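Local coordinates for protein hypoxanthine-guanine phosphoribosyltransferase (Thermus thermophilus, PDB 3ACC) that probably catalyses the magnesium-dependent transfer of phosphoribosyl from 5-phospho-alpha-D-ribose 1-diphosphate to hypoxanthine or guanine, giving IMP or GMP in purine salvage, at residues 66-71 and 87-92; 98-103 and 113-118; 126-131 and 143-148. All coordinates share one frame; numbering follows the deposited sequence.

Contact 1 (66-71 and 87-92); sequences DFIAIS and KDLRLP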
loop_
_atom_site.group_PDB
_atom_site.type_symbol
_atom_site.label_atom_id
_atom_site.label_comp_id
_atom_site.label_asym_id
_atom_site.label_seq_id
_atom_site.Cartn_x
_atom_site.Cartn_y
_atom_site.Cartn_z
ATOM N N ASP A 66 -9.150 -3.740 -3.758
ATOM C CA ASP A 66 -9.793 -3.446 -2.491
ATOM C C ASP A 66 -8.806 -3.802 -1.382
ATOM O O ASP A 66 -7.777 -4.431 -1.628
ATOM C CB ASP A 66 -11.087 -4.241 -2.323
ATOM C CG ASP A 66 -12.115 -3.498 -1.488
ATOM O OD1 ASP A 66 -11.726 -2.557 -0.763
ATOM O OD2 ASP A 66 -13.307 -3.854 -1.548
ATOM N N PHE A 67 -9.126 -3.390 -0.163
ATOM C CA PHE A 67 -8.259 -3.627 0.979
ATOM C C PHE A 67 -9.082 -4.108 2.163
ATOM O O PHE A 67 -10.120 -3.527 2.473
ATOM C CB PHE A 67 -7.547 -2.326 1.354
ATOM C CG PHE A 67 -6.606 -1.821 0.297
ATOM C CD1 PHE A 67 -5.232 -2.012 0.425
ATOM C CD2 PHE A 67 -7.091 -1.183 -0.839
ATOM C CE1 PHE A 67 -4.353 -1.574 -0.567
ATOM C CE2 PHE A 67 -6.226 -0.743 -1.837
ATOM C CZ PHE A 67 -4.852 -0.939 -1.703
ATOM N N ILE A 68 -8.630 -5.173 2.815
ATOM C CA ILE A 68 -9.339 -5.687 3.980
ATOM C C ILE A 68 -8.363 -6.100 5.078
ATOM O O ILE A 68 -7.182 -6.333 4.822
ATOM C CB ILE A 68 -10.244 -6.897 3.621
ATOM C CG1 ILE A 68 -9.416 -8.173 3.459
ATOM C CG2 ILE A 68 -11.016 -6.596 2.357
ATOM C CD1 ILE A 68 -8.397 -8.121 2.370
ATOM N N ALA A 69 -8.863 -6.171 6.304
ATOM C CA ALA A 69 -8.052 -6.560 7.448
ATOM C C ALA A 69 -8.689 -7.788 8.089
ATOM O O ALA A 69 -9.914 -7.882 8.178
ATOM C CB ALA A 69 -7.983 -5.417 8.446
ATOM N N ILE A 70 -7.863 -8.733 8.527
ATOM C CA ILE A 70 -8.367 -9.951 9.152
ATOM C C ILE A 70 -7.374 -10.516 10.169
ATOM O O ILE A 70 -6.160 -10.381 10.008
ATOM C CB ILE A 70 -8.677 -11.033 8.086
ATOM C CG1 ILE A 70 -9.265 -12.276 8.758
ATOM C CG2 ILE A 70 -7.412 -11.385 7.316
ATOM C CD1 ILE A 70 -9.655 -13.371 7.789
ATOM N N SER A 71 -7.900 -11.145 11.216
ATOM C CA SER A 71 -7.065 -11.730 12.261
ATOM C C SER A 71 -7.390 -13.203 12.484
ATOM O O SER A 71 -8.516 -13.641 12.248
ATOM C CB SER A 71 -7.245 -10.957 13.568
ATOM O OG SER A 71 -6.866 -9.602 13.409
ATOM N N LYS A 87 -11.495 -5.284 8.730
ATOM C CA LYS A 87 -11.913 -4.350 7.684
ATOM C C LYS A 87 -12.671 -5.093 6.583
ATOM O O LYS A 87 -12.149 -6.036 5.986
ATOM C CB LYS A 87 -10.697 -3.631 7.092
ATOM C CG LYS A 87 -11.048 -2.638 5.996
ATOM C CD LYS A 87 -9.815 -1.919 5.471
ATOM C CE LYS A 87 -10.165 -1.041 4.276
ATOM N NZ LYS A 87 -11.216 -0.035 4.601
ATOM N N ASP A 88 -13.898 -4.655 6.313
ATOM C CA ASP A 88 -14.744 -5.289 5.308
ATOM C C ASP A 88 -14.502 -4.858 3.866
ATOM O O ASP A 88 -13.834 -3.858 3.599
ATOM C CB ASP A 88 -16.219 -5.065 5.646
ATOM C CG ASP A 88 -16.639 -5.777 6.911
ATOM O OD1 ASP A 88 -16.087 -5.459 7.985
ATOM O OD2 ASP A 88 -17.520 -6.656 6.829
ATOM N N LEU A 89 -15.068 -5.634 2.945
ATOM C CA LEU A 89 -14.957 -5.375 1.515
ATOM C C LEU A 89 -15.841 -4.199 1.135
ATOM O O LEU A 89 -16.900 -3.997 1.724
ATOM C CB LEU A 89 -15.391 -6.606 0.719
ATOM C CG LEU A 89 -14.516 -7.857 0.792
ATOM C CD1 LEU A 89 -15.194 -8.993 0.044
ATOM C CD2 LEU A 89 -13.153 -7.565 0.193
ATOM N N ARG A 90 -15.413 -3.439 0.134
ATOM C CA ARG A 90 -16.173 -2.283 -0.314
ATOM C C ARG A 90 -16.723 -2.488 -1.722
ATOM O O ARG A 90 -17.830 -2.055 -2.030
ATOM C CB ARG A 90 -15.282 -1.044 -0.264
ATOM C CG ARG A 90 -16.027 0.272 -0.297
ATOM C CD ARG A 90 -15.209 1.332 0.408
ATOM N NE ARG A 90 -14.925 0.938 1.785
ATOM C CZ ARG A 90 -14.107 1.594 2.602
ATOM N NH1 ARG A 90 -13.484 2.689 2.182
ATOM N NH2 ARG A 90 -13.912 1.157 3.839
ATOM N N LEU A 91 -15.948 -3.149 -2.576
ATOM C CA LEU A 91 -16.373 -3.406 -3.949
ATOM C C LEU A 91 -16.895 -4.831 -4.072
ATOM O O LEU A 91 -16.459 -5.722 -3.347
ATOM C CB LEU A 91 -15.213 -3.194 -4.926
ATOM C CG LEU A 91 -14.794 -1.749 -5.220
ATOM C CD1 LEU A 91 -14.265 -1.101 -3.956
ATOM C CD2 LEU A 91 -13.731 -1.730 -6.310
ATOM N N PRO A 92 -17.853 -5.056 -4.986
ATOM C CA PRO A 92 -18.435 -6.385 -5.195
ATOM C C PRO A 92 -17.421 -7.385 -5.733
ATOM O O PRO A 92 -16.543 -7.026 -6.513
ATOM C CB PRO A 92 -19.558 -6.118 -6.203
ATOM C CG PRO A 92 -19.930 -4.686 -5.937
ATOM C CD PRO A 92 -18.582 -4.039 -5.765
HETATM O O HOH W 1 -13.957 -6.058 -2.844
HETATM O O HOH W 2 -12.624 -1.941 1.970
#
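Asp-66 shows how one carboxylate can hold a loop that has no regular structure of its own. Its OD2 takes two successive backbone N-H groups: Arg-90 N, 2.7 Å from Asp-66 OD2, comes to the syn lone pair, while Leu-91 N, 2.9 Å from the same OD2, also lies on the syn side but 34° out of the carboxylate plane. A water adds a third donor to OD2 and also donates to Leu-91 O, tying both polar groups of that residue to the aspartate. The other oxygen turns back to its own strand, where Asp-66 OD1 accepts from Phe-67 N at 2.8 Å; together with the bonds to OD2, this limits the rotation of the group. At the far end, Lys-87 N donates to Ala-69 O at 3.1 Å. The lysine chain, extended as far as CE, then runs alongside Phe-67, with Lys-87 CE 3.1 Å from Phe-67 O.

Strand 64-69 is outermost in the parallel sheet within this chain. Its other edge bonds to strand 40-45, and Phe-67 meets Phe-49 of the second subunit edge-to-face. The buried carboxylate touches no charged nitrogen of the two segments: the nearest, Arg-90 NE, is 5.4 Å from Asp-66 OD1, and Lys-87 NZ is a little farther. The donors seen on it are backbone N-H groups and water, consistent with an ionised aspartate stabilised by neutral donors.

Contact 2 (98-103 and 113-118); sequences VIVVED and YLLDYL. With 5GP (guanosine-5'-monophosphate), chain B.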
loop_
_atom_site.group_PDB
_atom_site.type_symbol
_atom_site.label_atom_id
_atom_site.label_comp_id
_atom_site.label_asym_id
_atom_site.label_seq_id
_atom_site.Cartn_x
_atom_site.Cartn_y
_atom_site.Cartn_z
ATOM N N VAL A 98 -11.199 -12.918 -8.769
ATOM C CA VAL A 98 -10.471 -12.412 -7.616
ATOM C C VAL A 98 -9.069 -12.957 -7.373
ATOM O O VAL A 98 -8.810 -14.152 -7.523
ATOM C CB VAL A 98 -11.303 -12.658 -6.341
ATOM C CG1 VAL A 98 -10.517 -12.236 -5.099
ATOM C CG2 VAL A 98 -12.623 -11.904 -6.438
ATOM N N ILE A 99 -8.170 -12.059 -6.987
ATOM C CA ILE A 99 -6.805 -12.428 -6.665
ATOM C C ILE A 99 -6.485 -11.860 -5.294
ATOM O O ILE A 99 -6.430 -10.642 -5.118
ATOM C CB ILE A 99 -5.778 -11.854 -7.656
ATOM C CG1 ILE A 99 -6.018 -12.416 -9.060
ATOM C CG2 ILE A 99 -4.355 -12.193 -7.168
ATOM C CD1 ILE A 99 -5.069 -11.861 -10.094
ATOM N N VAL A 100 -6.285 -12.746 -4.327
ATOM C CA VAL A 100 -5.951 -12.334 -2.971
ATOM C C VAL A 100 -4.453 -12.037 -2.910
ATOM O O VAL A 100 -3.636 -12.811 -3.420
ATOM C CB VAL A 100 -6.281 -13.450 -1.952
ATOM C CG1 VAL A 100 -5.829 -13.041 -0.556
ATOM C CG2 VAL A 100 -7.773 -13.736 -1.961
ATOM N N VAL A 101 -4.094 -10.902 -2.317
ATOM C CA VAL A 101 -2.685 -10.539 -2.187
ATOM C C VAL A 101 -2.330 -10.566 -0.707
ATOM O O VAL A 101 -2.797 -9.745 0.086
ATOM C CB VAL A 101 -2.401 -9.145 -2.787
ATOM C CG1 VAL A 101 -0.914 -8.807 -2.649
ATOM C CG2 VAL A 101 -2.806 -9.137 -4.254
ATOM N N GLU A 102 -1.504 -11.538 -0.348
ATOM C CA GLU A 102 -1.097 -11.755 1.029
ATOM C C GLU A 102 0.399 -11.512 1.247
ATOM O O GLU A 102 1.183 -11.525 0.291
ATOM C CB GLU A 102 -1.444 -13.197 1.406
ATOM C CG GLU A 102 -1.243 -13.512 2.852
ATOM C CD GLU A 102 -2.223 -12.775 3.723
ATOM O OE1 GLU A 102 -3.398 -13.195 3.775
ATOM O OE2 GLU A 102 -1.818 -11.773 4.343
ATOM N N ASP A 103 0.798 -11.291 2.499
ATOM C CA ASP A 103 2.211 -11.078 2.795
ATOM C C ASP A 103 2.947 -12.407 2.962
ATOM O O ASP A 103 3.886 -12.707 2.225
ATOM C CB ASP A 103 2.392 -10.200 4.046
ATOM C CG ASP A 103 1.618 -10.703 5.258
ATOM O OD1 ASP A 103 0.863 -11.689 5.143
ATOM O OD2 ASP A 103 1.765 -10.091 6.342
ATOM N N TYR A 113 -9.632 -18.958 6.335
ATOM C CA TYR A 113 -10.867 -18.264 6.701
ATOM C C TYR A 113 -11.264 -17.275 5.615
ATOM O O TYR A 113 -12.420 -17.213 5.216
ATOM C CB TYR A 113 -10.706 -17.508 8.023
ATOM C CG TYR A 113 -10.780 -18.371 9.265
ATOM C CD1 TYR A 113 -11.766 -19.351 9.401
ATOM C CD2 TYR A 113 -9.898 -18.173 10.328
ATOM C CE1 TYR A 113 -11.872 -20.111 10.565
ATOM C CE2 TYR A 113 -9.997 -18.926 11.496
ATOM C CZ TYR A 113 -10.986 -19.893 11.609
ATOM O OH TYR A 113 -11.088 -20.639 12.763
ATOM N N LEU A 114 -10.291 -16.508 5.135
ATOM C CA LEU A 114 -10.536 -15.514 4.101
ATOM C C LEU A 114 -11.086 -16.121 2.814
ATOM O O LEU A 114 -12.034 -15.591 2.225
ATOM C CB LEU A 114 -9.250 -14.743 3.805
ATOM C CG LEU A 114 -9.320 -13.695 2.693
ATOM C CD1 LEU A 114 -10.494 -12.739 2.943
ATOM C CD2 LEU A 114 -7.991 -12.940 2.642
ATOM N N LEU A 115 -10.500 -17.230 2.374
ATOM C CA LEU A 115 -10.975 -17.879 1.158
ATOM C C LEU A 115 -12.424 -18.339 1.321
ATOM O O LEU A 115 -13.226 -18.197 0.401
ATOM C CB LEU A 115 -10.072 -19.063 0.798
ATOM C CG LEU A 115 -8.639 -18.678 0.404
ATOM C CD1 LEU A 115 -7.816 -19.927 0.139
ATOM C CD2 LEU A 115 -8.671 -17.781 -0.838
ATOM N N ASP A 116 -12.769 -18.880 2.488
ATOM C CA ASP A 116 -14.144 -19.323 2.715
ATOM C C ASP A 116 -15.066 -18.112 2.692
ATOM O O ASP A 116 -16.159 -18.164 2.139
ATOM C CB ASP A 116 -14.284 -20.035 4.063
ATOM C CG ASP A 116 -13.569 -21.368 4.093
ATOM O OD1 ASP A 116 -13.558 -22.054 3.049
ATOM O OD2 ASP A 116 -13.032 -21.734 5.164
ATOM N N TYR A 117 -14.612 -17.022 3.299
ATOM C CA TYR A 117 -15.383 -15.787 3.341
ATOM C C TYR A 117 -15.661 -15.281 1.927
ATOM O O TYR A 117 -16.800 -14.959 1.580
ATOM C CB TYR A 117 -14.614 -14.718 4.116
ATOM C CG TYR A 117 -15.342 -13.400 4.226
ATOM C CD1 TYR A 117 -16.459 -13.265 5.050
ATOM C CD2 TYR A 117 -14.918 -12.286 3.502
ATOM C CE1 TYR A 117 -17.133 -12.050 5.153
ATOM C CE2 TYR A 117 -15.584 -11.067 3.597
ATOM C CZ TYR A 117 -16.690 -10.957 4.423
ATOM O OH TYR A 117 -17.346 -9.753 4.527
ATOM N N LEU A 118 -14.612 -15.213 1.114
ATOM C CA LEU A 118 -14.743 -14.736 -0.256
ATOM C C LEU A 118 -15.593 -15.661 -1.120
ATOM O O LEU A 118 -16.394 -15.199 -1.935
ATOM C CB LEU A 118 -13.358 -14.569 -0.891
ATOM C CG LEU A 118 -12.443 -13.515 -0.255
ATOM C CD1 LEU A 118 -11.101 -13.496 -0.968
ATOM C CD2 LEU A 118 -13.102 -12.151 -0.333
HETATM P P 5GP B . -1.224 -17.681 9.381
HETATM O O1P 5GP B . -0.745 -18.589 10.442
HETATM O O2P 5GP B . -2.806 -17.489 9.530
HETATM O O3P 5GP B . -0.900 -18.310 7.936
HETATM O "O5'" 5GP B . -0.436 -16.270 9.534
HETATM C "C5'" 5GP B . -1.261 -15.227 9.026
HETATM C "C4'" 5GP B . -0.619 -13.869 9.326
HETATM O "O4'" 5GP B . 0.363 -13.987 10.405
HETATM C "C3'" 5GP B . 0.186 -13.369 8.115
HETATM O "O3'" 5GP B . -0.665 -12.724 7.167
HETATM C "C2'" 5GP B . 1.153 -12.385 8.774
HETATM O "O2'" 5GP B . 0.557 -11.095 8.966
HETATM C "C1'" 5GP B . 1.463 -13.067 10.125
HETATM N N9 5GP B . 2.786 -13.715 10.077
HETATM C C8 5GP B . 3.063 -15.056 9.967
HETATM N N7 5GP B . 4.358 -15.244 9.950
HETATM C C5 5GP B . 4.981 -14.045 10.049
HETATM C C6 5GP B . 6.348 -13.609 10.083
HETATM O O6 5GP B . 7.267 -14.412 10.011
HETATM N N1 5GP B . 6.604 -12.263 10.195
HETATM C C2 5GP B . 5.569 -11.353 10.274
HETATM N N2 5GP B . 5.843 -10.014 10.382
HETATM N N3 5GP B . 4.306 -11.751 10.241
HETATM C C4 5GP B . 3.976 -13.056 10.134
#
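Val-100 carries most of the contact between strand 97-102 and helix 109-120, and its two methyl groups divide the work. CG1 stands anti to the backbone N (chi1 176°) and meets Leu-114 tip to tip, with Val-100 CG1 3.9 Å from Leu-114 CD2. The second branch, CG2, faces the next turn of the helix, where Leu-118 comes across it at a slant; at 3.5 Å between Val-100 CG2 and Leu-118 CD1 this is tighter than usual for two carbons. The valine thus sits against two leucines one helical turn apart, each pointing toward the strand. Leu-115 adds a looser contact, its CD2 4.3 Å from Val-100 CG2.

No hydrogen bond joins the two segments: the interface is apolar, and the axes of strand 98-102 and helix 113-118 pass 11.0 Å apart at 156°, nearly antiparallel. Leu-114 and Leu-118 also pack on strand 40-45, and Leu-115 on strand 125-130, which spreads the helix over three neighbouring strands.

Beyond Val-100 the strand delivers its acidic pair to the nucleotide. Asp-103 receives both ribose hydroxyls of GMP: O3' donates to Asp-103 OD1 at 2.7 Å, and O2' donates to Asp-103 OD2 at 3.1 Å. The neighbouring Glu-102 bends back so that its OE2 accepts from Asp-103 N at 3.2 Å, which is consistent with its steadying the corner at Asp-103. Asp-106, Thr-107 and Gly-108 in the loop after the strand, and Thr-110 in the first turn of the helix, also hydrogen-bond the nucleotide. A strand, an acidic pair, a phosphate-binding loop and a helix folded back onto the strand make up the signature PRPP-binding motif of type I phosphoribosyltransferases.

Contact 3 (126-131 and 143-148); sequences VRVAAL and PIHYLG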
loop_
_atom_site.group_PDB
_atom_site.type_symbol
_atom_site.label_atom_id
_atom_site.label_comp_id
_atom_site.label_asym_id
_atom_site.label_seq_id
_atom_site.Cartn_x
_atom_site.Cartn_y
_atom_site.Cartn_z
ATOM N N VAL A 126 -10.964 -17.512 -7.798
ATOM C CA VAL A 126 -10.110 -16.967 -6.757
ATOM C C VAL A 126 -8.738 -17.609 -6.837
ATOM O O VAL A 126 -8.619 -18.835 -6.855
ATOM C CB VAL A 126 -10.668 -17.230 -5.325
ATOM C CG1 VAL A 126 -9.737 -16.594 -4.283
ATOM C CG2 VAL A 126 -12.066 -16.660 -5.178
ATOM N N ARG A 127 -7.709 -16.773 -6.913
ATOM C CA ARG A 127 -6.331 -17.240 -6.926
ATOM C C ARG A 127 -5.589 -16.447 -5.861
ATOM O O ARG A 127 -6.014 -15.353 -5.476
ATOM C CB ARG A 127 -5.687 -17.056 -8.298
ATOM C CG ARG A 127 -6.066 -18.173 -9.256
ATOM C CD ARG A 127 -5.228 -18.176 -10.513
ATOM N NE ARG A 127 -5.586 -19.302 -11.368
ATOM C CZ ARG A 127 -5.046 -19.539 -12.557
ATOM N NH1 ARG A 127 -4.114 -18.724 -13.040
ATOM N NH2 ARG A 127 -5.438 -20.591 -13.263
ATOM N N VAL A 128 -4.483 -16.997 -5.381
ATOM C CA VAL A 128 -3.735 -16.349 -4.323
ATOM C C VAL A 128 -2.306 -15.993 -4.677
ATOM O O VAL A 128 -1.583 -16.784 -5.281
ATOM C CB VAL A 128 -3.714 -17.246 -3.067
ATOM C CG1 VAL A 128 -2.973 -16.557 -1.939
ATOM C CG2 VAL A 128 -5.140 -17.591 -2.657
ATOM N N ALA A 129 -1.917 -14.783 -4.301
ATOM C CA ALA A 129 -0.564 -14.295 -4.504
ATOM C C ALA A 129 -0.071 -13.987 -3.096
ATOM O O ALA A 129 -0.749 -13.290 -2.342
ATOM C CB ALA A 129 -0.573 -13.032 -5.344
ATOM N N ALA A 130 1.085 -14.537 -2.732
ATOM C CA ALA A 130 1.671 -14.309 -1.409
ATOM C C ALA A 130 3.166 -14.121 -1.588
ATOM O O ALA A 130 3.806 -14.876 -2.317
ATOM C CB ALA A 130 1.403 -15.500 -0.490
ATOM N N LEU A 131 3.733 -13.118 -0.932
ATOM C CA LEU A 131 5.162 -12.891 -1.074
ATOM C C LEU A 131 5.972 -14.050 -0.512
ATOM O O LEU A 131 6.958 -14.467 -1.117
ATOM C CB LEU A 131 5.590 -11.604 -0.370
ATOM C CG LEU A 131 7.096 -11.334 -0.442
ATOM C CD1 LEU A 131 7.518 -11.152 -1.894
ATOM C CD2 LEU A 131 7.435 -10.099 0.364
ATOM N N PRO A 143 -4.210 -22.853 -1.008
ATOM C CA PRO A 143 -3.532 -22.619 -2.280
ATOM C C PRO A 143 -2.773 -21.309 -2.411
ATOM O O PRO A 143 -3.190 -20.274 -1.888
ATOM C CB PRO A 143 -4.671 -22.709 -3.290
ATOM C CG PRO A 143 -5.819 -22.085 -2.533
ATOM C CD PRO A 143 -5.673 -22.688 -1.140
ATOM N N ILE A 144 -1.637 -21.376 -3.099
ATOM C CA ILE A 144 -0.842 -20.194 -3.387
ATOM C C ILE A 144 -0.451 -20.348 -4.851
ATOM O O ILE A 144 0.471 -21.088 -5.179
ATOM C CB ILE A 144 0.433 -20.100 -2.532
ATOM C CG1 ILE A 144 0.082 -20.140 -1.045
ATOM C CG2 ILE A 144 1.149 -18.789 -2.846
ATOM C CD1 ILE A 144 1.261 -19.852 -0.142
ATOM N N HIS A 145 -1.160 -19.655 -5.735
ATOM C CA HIS A 145 -0.884 -19.761 -7.163
ATOM C C HIS A 145 0.290 -18.914 -7.631
ATOM O O HIS A 145 0.902 -19.206 -8.655
ATOM C CB HIS A 145 -2.132 -19.381 -7.962
ATOM C CG HIS A 145 -3.371 -20.085 -7.506
ATOM N ND1 HIS A 145 -4.029 -19.752 -6.343
ATOM C CD2 HIS A 145 -4.053 -21.126 -8.041
ATOM C CE1 HIS A 145 -5.063 -20.559 -6.179
ATOM N NE2 HIS A 145 -5.099 -21.403 -7.195
ATOM N N TYR A 146 0.594 -17.862 -6.885
ATOM C CA TYR A 146 1.684 -16.966 -7.237
ATOM C C TYR A 146 2.502 -16.711 -5.981
ATOM O O TYR A 146 2.201 -15.815 -5.187
ATOM C CB TYR A 146 1.111 -15.664 -7.802
ATOM C CG TYR A 146 0.207 -15.900 -8.991
ATOM C CD1 TYR A 146 0.731 -16.295 -10.220
ATOM C CD2 TYR A 146 -1.179 -15.796 -8.872
ATOM C CE1 TYR A 146 -0.099 -16.584 -11.303
ATOM C CE2 TYR A 146 -2.020 -16.084 -9.946
ATOM C CZ TYR A 146 -1.470 -16.478 -11.157
ATOM O OH TYR A 146 -2.286 -16.768 -12.221
ATOM N N LEU A 147 3.538 -17.523 -5.808
ATOM C CA LEU A 147 4.398 -17.428 -4.639
ATOM C C LEU A 147 5.720 -16.752 -4.935
ATOM O O LEU A 147 6.384 -17.065 -5.924
ATOM C CB LEU A 147 4.661 -18.824 -4.067
ATOM C CG LEU A 147 5.619 -18.897 -2.874
ATOM C CD1 LEU A 147 5.102 -18.017 -1.747
ATOM C CD2 LEU A 147 5.749 -20.346 -2.412
ATOM N N GLY A 148 6.099 -15.820 -4.068
ATOM C CA GLY A 148 7.359 -15.130 -4.250
ATOM C C GLY A 148 8.504 -16.059 -3.890
ATOM O O GLY A 148 9.294 -16.450 -4.748
#
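Arg-127 lays its side chain over His-145 where two neighbouring parallel strands of the phosphoribosyltransferase sheet begin to pair. The histidine CG is anti to its carbonyl carbon (chi1 -50°), which swings the ring back toward the other strand. There His-145 ND1 accepts from Val-128 N at 3.0 Å, with the donor tilted 31° out of the ring plane. In this role ND1 carries no proton, so a side chain, not a backbone carbonyl, receives this strand N-H.

Arg-127 CG sits over the centre of the imidazole, 3.7 Å from the centroid of the His-145 ring, a CH-pi contact. The arginine stays extended from CG to NE as it crosses the histidine at roughly a right angle, and its guanidinium is nearly parallel to the imidazole. From the edge of that group, Arg-127 NH1 donates at 2.8 Å to Tyr-146 OH. That hydroxyl is also hydrogen-bonded to Asp-33, while the tyrosine packs on helix 16-33; sheet and helix are linked through one oxygen.

Val-128 O receives a bond from Tyr-146 N at 2.9 Å and a weak, bent one from His-145 N. Regular parallel pairing follows: Ala-129 is opposite Tyr-146, and their side chains share one face of the sheet. Ala-130 and Leu-147 occupy the other, where Ala-130 CB also meets Ile-144 CG2 at 4.1 Å. Next, Ala-130 N donates to Tyr-146 O at 3.0 Å. Farther along, Gly-148 N donates to Ala-130 O at 3.0 Å, in the carbonyl plane, while Leu-147 CD1 lies 3.4 Å from Ala-130 O.

How the contacts relate
The three contacts follow one another along the chain and meet on one parallel sheet. Contacts 1 and 2 touch where Leu-89 CD1 lies 3.8 Å from Leu-118 CD2, so the loop at the sheet edge also packs on the helix. Contacts 2 and 3 share adjacent strands, with probable hydrogen bonds from Glu-102 N to Ala-129 O and from Ala-129 N to Val-100 O, each 2.8 Å; helix 109-120 is the crossover between those strands. Contacts 1 and 3 do not touch, their centres being about 18 Å apart. Asp-103, at the end of the strand of contact 2, binds GMP directly; the side chains of Ala-130 and Ile-68 lie about 8 and 10 Å from it.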